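Side-chain contacts in response regulator aspartate phosphatase I (Bacillus subtilis subsp. subtilis, PDB 4I1A), which dephosphorylates the sporulation phosphotransferase Spo0F, inhibiting its activity, and activates expression, excision and transfer of the mobile element ICEBs1: residues Q187-V190 and A191-I195; E317-L320 and I321-F325. All coordinates share one frame; numbering follows the deposited sequence.

Interaction 1: residues Q187-V190 and A191-I195; sequences QFIV and AGNLI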
ATOM      1  N   GLN A 187       6.451   6.603  10.156  1.00 58.21           N
ATOM      2  CA  GLN A 187       5.586   7.472   9.367  1.00 65.69           C
ATOM      3  C   GLN A 187       4.821   6.721   8.263  1.00 67.55           C
ATOM      4  O   GLN A 187       3.672   7.051   7.988  1.00 70.42           O
ATOM      5  CB  GLN A 187       6.388   8.632   8.765  1.00 62.45           C
ATOM      6  CG  GLN A 187       7.007   9.571   9.785  1.00 68.35           C
ATOM      7  CD  GLN A 187       7.920  10.606   9.137  1.00 81.73           C
ATOM      8  OE1 GLN A 187       8.522  10.350   8.091  1.00 88.23           O
ATOM      9  NE2 GLN A 187       8.013  11.783   9.746  1.00 73.76           N
ATOM     10  N   PHE A 188       5.445   5.720   7.637  1.00 65.49           N
ATOM     11  CA  PHE A 188       4.737   4.916   6.632  1.00 61.70           C
ATOM     12  C   PHE A 188       3.576   4.189   7.279  1.00 54.31           C
ATOM     13  O   PHE A 188       2.509   4.077   6.690  1.00 55.75           O
ATOM     14  CB  PHE A 188       5.649   3.881   5.933  1.00 58.04           C
ATOM     15  CG  PHE A 188       6.551   4.457   4.863  1.00 54.77           C
ATOM     16  CD1 PHE A 188       6.652   5.828   4.665  1.00 52.10           C
ATOM     17  CD2 PHE A 188       7.315   3.619   4.063  1.00 68.49           C
ATOM     18  CE1 PHE A 188       7.503   6.364   3.682  1.00 57.82           C
ATOM     19  CE2 PHE A 188       8.170   4.141   3.077  1.00 72.31           C
ATOM     20  CZ  PHE A 188       8.263   5.519   2.886  1.00 65.08           C
ATOM     21  N   ILE A 189       3.791   3.669   8.484  1.00 62.69           N
ATOM     22  CA  ILE A 189       2.722   2.958   9.184  1.00 59.14           C
ATOM     23  C   ILE A 189       1.570   3.921   9.477  1.00 50.61           C
ATOM     24  O   ILE A 189       0.406   3.598   9.225  1.00 51.18           O
ATOM     25  CB  ILE A 189       3.211   2.314  10.503  1.00 67.56           C
ATOM     26  CG1 ILE A 189       4.414   1.408  10.249  1.00 71.93           C
ATOM     27  CG2 ILE A 189       2.093   1.515  11.162  1.00 60.43           C
ATOM     28  CD1 ILE A 189       4.082   0.181   9.446  1.00 72.93           C
ATOM     29  N   VAL A 190       1.901   5.097  10.009  1.00 54.77           N
ATOM     30  CA  VAL A 190       0.892   6.101  10.315  1.00 62.07           C
ATOM     31  C   VAL A 190       0.078   6.397   9.064  1.00 59.80           C
ATOM     32  O   VAL A 190      -1.152   6.288   9.068  1.00 59.11           O
ATOM     33  CB  VAL A 190       1.517   7.405  10.867  1.00 66.19           C
ATOM     34  CG1 VAL A 190       0.468   8.509  10.931  1.00 60.73           C
ATOM     35  CG2 VAL A 190       2.122   7.163  12.257  1.00 50.66           C
ATOM     36  N   ALA A 191       0.787   6.731   7.991  1.00 53.13           N
ATOM     37  CA  ALA A 191       0.176   7.064   6.703  1.00 51.06           C
ATOM     38  C   ALA A 191      -0.593   5.903   6.062  1.00 54.41           C
ATOM     39  O   ALA A 191      -1.639   6.123   5.456  1.00 58.44           O
ATOM     40  CB  ALA A 191       1.220   7.569   5.759  1.00 50.88           C
ATOM     41  N   GLY A 192      -0.073   4.679   6.181  1.00 52.24           N
ATOM     42  CA  GLY A 192      -0.788   3.490   5.730  1.00 45.42           C
ATOM     43  C   GLY A 192      -2.111   3.325   6.474  1.00 52.37           C
ATOM     44  O   GLY A 192      -3.140   2.998   5.880  1.00 52.33           O
ATOM     45  N   ASN A 193      -2.084   3.549   7.784  1.00 55.59           N
ATOM     46  CA  ASN A 193      -3.302   3.501   8.583  1.00 54.45           C
ATOM     47  C   ASN A 193      -4.294   4.584   8.165  1.00 57.88           C
ATOM     48  O   ASN A 193      -5.492   4.331   8.055  1.00 58.06           O
ATOM     49  CB  ASN A 193      -2.965   3.643  10.059  1.00 54.71           C
ATOM     50  CG  ASN A 193      -2.458   2.350  10.669  1.00 55.91           C
ATOM     51  OD1 ASN A 193      -3.150   1.336  10.648  1.00 57.67           O
ATOM     52  ND2 ASN A 193      -1.245   2.382  11.225  1.00 56.60           N
ATOM     53  N   LEU A 194      -3.780   5.787   7.925  1.00 56.53           N
ATOM     54  CA  LEU A 194      -4.591   6.893   7.430  1.00 57.72           C
ATOM     55  C   LEU A 194      -5.216   6.572   6.068  1.00 62.76           C
ATOM     56  O   LEU A 194      -6.369   6.928   5.813  1.00 62.71           O
ATOM     57  CB  LEU A 194      -3.762   8.188   7.371  1.00 54.29           C
ATOM     58  CG  LEU A 194      -3.392   8.747   8.747  1.00 62.45           C
ATOM     59  CD1 LEU A 194      -2.351   9.842   8.677  1.00 60.15           C
ATOM     60  CD2 LEU A 194      -4.649   9.241   9.477  1.00 61.75           C
ATOM     61  N   ILE A 195      -4.456   5.901   5.200  1.00 60.51           N
ATOM     62  CA  ILE A 195      -4.978   5.429   3.916  1.00 57.96           C
ATOM     63  C   ILE A 195      -6.147   4.456   4.118  1.00 59.24           C
ATOM     64  O   ILE A 195      -7.190   4.579   3.472  1.00 58.49           O
ATOM     65  CB  ILE A 195      -3.873   4.758   3.063  1.00 60.46           C
ATOM     66  CG1 ILE A 195      -2.955   5.820   2.459  1.00 56.34           C
ATOM     67  CG2 ILE A 195      -4.465   3.898   1.940  1.00 45.57           C
ATOM     68  CD1 ILE A 195      -1.905   5.242   1.585  1.00 51.53           C
TER
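The carbonyl oxygen of F188 accepts the amide of G192 in the shortest hydrogen bond here, 2.7 Å from G192 N to F188 O, one of four successive i to i+4 bonds that tie Q187-V190 to A191-I195. Next along the helix, N193 N donates to I189 O at 2.9 Å, with the donor tilted 22° from the carbonyl plane. The side chain of N193 turns back to the same oxygen: CG lies beside its own backbone N (chi1 -79°), which brings ND2 to 2.9 Å from I189 O. N193 ND2 is also hydrogen-bonded to S162 OG of helix 159-173. I189 and N193 lie side by side, pointing the same way, and the I189 methyl CG2 comes to 3.4 Å from N193 ND2. One residue further on, V190 and L194 repeat the parallel pairing with purely apolar groups. V190 carries CG1 anti to its backbone N (chi1 170°), and this branch meets L194 CD1 at 3.8 Å, while CG of L194 passes 3.3 Å from V190 O. The methyl of A191 touches Q187 O (CB to O 3.4 Å) and also packs on Q206 and F207 of helix 200-215. Residues 187-195, within the predicted third TPR repeat, are wrapped by other helices: I189 packs on helix 139-155 and on S162 of helix 159-173, V190 and L194 face helix 159-173, and F188 reaches helix 220-236. At Q187, OE1 is hydrogen-bonded to the hydroxyl of S210 on helix 200-215. Chemically, the buried amides of Q187 and N193 each find a serine on a different neighbouring helix, which adds specific polar links to the packing between helices of the tetratricopeptide array.

Interaction 2: residues E317-L320 and I321-F325; sequences ETQL and IKNAF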
ATOM      1  N   GLU A 317     -12.927  -4.865 -24.577  1.00 76.56           N
ATOM      2  CA  GLU A 317     -12.978  -6.280 -24.235  1.00 76.60           C
ATOM      3  C   GLU A 317     -13.218  -6.458 -22.735  1.00 69.01           C
ATOM      4  O   GLU A 317     -12.295  -6.680 -21.943  1.00 62.77           O
ATOM      5  CB  GLU A 317     -11.739  -7.016 -24.746  1.00 79.25           C
ATOM      6  CG  GLU A 317     -11.751  -7.142 -26.278  1.00 94.85           C
ATOM      7  CD  GLU A 317     -10.464  -7.694 -26.853  1.00101.76           C
ATOM      8  OE1 GLU A 317      -9.801  -8.509 -26.174  1.00100.66           O
ATOM      9  OE2 GLU A 317     -10.116  -7.304 -27.989  1.00106.56           O
ATOM     10  N   THR A 318     -14.489  -6.345 -22.364  1.00 63.95           N
ATOM     11  CA  THR A 318     -14.890  -6.347 -20.965  1.00 62.14           C
ATOM     12  C   THR A 318     -14.646  -7.685 -20.283  1.00 56.88           C
ATOM     13  O   THR A 318     -14.516  -7.738 -19.067  1.00 57.90           O
ATOM     14  CB  THR A 318     -16.376  -5.925 -20.800  1.00 71.49           C
ATOM     15  OG1 THR A 318     -17.220  -6.797 -21.565  1.00 71.18           O
ATOM     16  CG2 THR A 318     -16.572  -4.494 -21.282  1.00 71.12           C
ATOM     17  N   GLN A 319     -14.577  -8.768 -21.053  1.00 64.59           N
ATOM     18  CA  GLN A 319     -14.317 -10.071 -20.444  1.00 70.04           C
ATOM     19  C   GLN A 319     -12.947 -10.103 -19.759  1.00 65.56           C
ATOM     20  O   GLN A 319     -12.762 -10.819 -18.774  1.00 62.53           O
ATOM     21  CB  GLN A 319     -14.493 -11.228 -21.437  1.00 70.23           C
ATOM     22  CG  GLN A 319     -13.391 -11.366 -22.467  1.00 88.12           C
ATOM     23  CD  GLN A 319     -13.533 -10.392 -23.626  1.00 98.98           C
ATOM     24  OE1 GLN A 319     -14.303  -9.429 -23.563  1.00 91.49           O
ATOM     25  NE2 GLN A 319     -12.790 -10.647 -24.702  1.00108.20           N
ATOM     26  N   LEU A 320     -12.007  -9.298 -20.260  1.00 63.06           N
ATOM     27  CA  LEU A 320     -10.689  -9.183 -19.642  1.00 62.81           C
ATOM     28  C   LEU A 320     -10.802  -8.651 -18.208  1.00 59.14           C
ATOM     29  O   LEU A 320     -10.091  -9.099 -17.309  1.00 57.51           O
ATOM     30  CB  LEU A 320      -9.775  -8.262 -20.464  1.00 61.37           C
ATOM     31  CG  LEU A 320      -9.385  -8.610 -21.900  1.00 70.65           C
ATOM     32  CD1 LEU A 320      -8.772  -7.382 -22.579  1.00 61.08           C
ATOM     33  CD2 LEU A 320      -8.421  -9.802 -21.943  1.00 61.57           C
ATOM     34  N   ILE A 321     -11.681  -7.673 -18.008  1.00 58.22           N
ATOM     35  CA  ILE A 321     -11.934  -7.121 -16.678  1.00 56.87           C
ATOM     36  C   ILE A 321     -12.486  -8.222 -15.761  1.00 56.34           C
ATOM     37  O   ILE A 321     -11.976  -8.445 -14.658  1.00 51.10           O
ATOM     38  CB  ILE A 321     -12.929  -5.932 -16.756  1.00 56.13           C
ATOM     39  CG1 ILE A 321     -12.399  -4.862 -17.724  1.00 52.02           C
ATOM     40  CG2 ILE A 321     -13.191  -5.334 -15.360  1.00 49.88           C
ATOM     41  CD1 ILE A 321     -13.407  -3.773 -18.052  1.00 52.76           C
ATOM     42  N   LYS A 322     -13.515  -8.914 -16.253  1.00 48.67           N
ATOM     43  CA  LYS A 322     -14.121 -10.061 -15.581  1.00 63.53           C
ATOM     44  C   LYS A 322     -13.101 -11.137 -15.185  1.00 65.07           C
ATOM     45  O   LYS A 322     -12.949 -11.460 -13.998  1.00 60.79           O
ATOM     46  CB  LYS A 322     -15.181 -10.683 -16.491  1.00 68.01           C
ATOM     47  CG  LYS A 322     -15.929 -11.856 -15.884  1.00 78.91           C
ATOM     48  CD  LYS A 322     -16.619 -12.704 -16.965  1.00 85.16           C
ATOM     49  CE  LYS A 322     -17.685 -13.603 -16.345  1.00 85.88           C
ATOM     50  NZ  LYS A 322     -18.459 -14.362 -17.359  1.00 84.86           N
ATOM     51  N   ASN A 323     -12.407 -11.692 -16.176  1.00 53.67           N
ATOM     52  CA  ASN A 323     -11.438 -12.752 -15.903  1.00 53.96           C
ATOM     53  C   ASN A 323     -10.353 -12.317 -14.926  1.00 48.99           C
ATOM     54  O   ASN A 323      -9.901 -13.094 -14.097  1.00 46.87           O
ATOM     55  CB  ASN A 323     -10.821 -13.270 -17.196  1.00 54.65           C
ATOM     56  CG  ASN A 323     -11.869 -13.817 -18.159  1.00 67.97           C
ATOM     57  OD1 ASN A 323     -11.674 -13.811 -19.375  1.00 75.77           O
ATOM     58  ND2 ASN A 323     -12.994 -14.278 -17.615  1.00 65.22           N
ATOM     59  N   ALA A 324      -9.956 -11.058 -15.003  1.00 40.03           N
ATOM     60  CA  ALA A 324      -8.962 -10.552 -14.077  1.00 41.53           C
ATOM     61  C   ALA A 324      -9.497 -10.549 -12.635  1.00 54.00           C
ATOM     62  O   ALA A 324      -8.763 -10.907 -11.705  1.00 52.41           O
ATOM     63  CB  ALA A 324      -8.531  -9.178 -14.494  1.00 45.16           C
ATOM     64  N   PHE A 325     -10.767 -10.157 -12.463  1.00 49.69           N
ATOM     65  CA  PHE A 325     -11.428 -10.194 -11.149  1.00 54.46           C
ATOM     66  C   PHE A 325     -11.615 -11.613 -10.647  1.00 52.08           C
ATOM     67  O   PHE A 325     -11.526 -11.870  -9.453  1.00 52.21           O
ATOM     68  CB  PHE A 325     -12.782  -9.440 -11.141  1.00 47.72           C
ATOM     69  CG  PHE A 325     -12.630  -7.944 -10.987  1.00 55.50           C
ATOM     70  CD1 PHE A 325     -12.170  -7.403  -9.798  1.00 63.06           C
ATOM     71  CD2 PHE A 325     -12.920  -7.086 -12.032  1.00 64.25           C
ATOM     72  CE1 PHE A 325     -12.009  -6.033  -9.653  1.00 67.17           C
ATOM     73  CE2 PHE A 325     -12.765  -5.719 -11.893  1.00 70.26           C
ATOM     74  CZ  PHE A 325     -12.306  -5.191 -10.704  1.00 66.58           C
TER
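N323 folds its amide back over the preceding turn toward Q319, while K322 reaches outward and I321 lies along the first turn of helix 318-330. With CG of N323 beside its own backbone N (chi1 -59°), OD1 comes to 3.2 Å from Q319 O; two acceptors face each other there, and no bond joins them. What holds Q319 O is the backbone amide N323 N, 2.8 Å away and nearly straight at 179°. The aliphatic part of Q319 makes a loose approach, its CG 4.3 Å from N323 OD1. K322 takes the other course: its CG is anti to the backbone N (chi1 -178°) and the chain beyond is extended; CB stays close, 3.3 Å from Q319 O, and the amino end leads away from 317-320. CB of I321 lies 3.3 Å from T318 O, and its CD1 runs back along the turn toward T318 CA. That oxygen accepts K322 N at 3.2 Å and, weakly, I321 N, a shared use seen in the first turn of a helix. A324 adds its methyl beside L320 O. The faces of the helix divide accordingly: Q319, K322 and N323 are exposed, though K322 also touches Y360 of helix 354-373; L320 and A324 pack on helix 299-313, I321 also meets F348 of helix 334-351 and Y360, and F325 packs on all three of these helices.

How the interactions relate
Both are local contacts along one helix in an all-helical repeat protein, but they occupy different helices, with centres 32 Å apart and nearest atoms about 17 Å apart. Interaction 1 occupies the later part of helix 180-196, its centre about 9 Å from the centre of the chain, and is mostly buried; interaction 2 opens helix 318-330, its centre about 23 Å from that of the chain, and is largely exposed on one side. Their polar side chains differ to match, buried and paired in 187-195, mainly exposed in 317-325. Both meet several helices, interaction 1 nearly all round and interaction 2 chiefly through its apolar face.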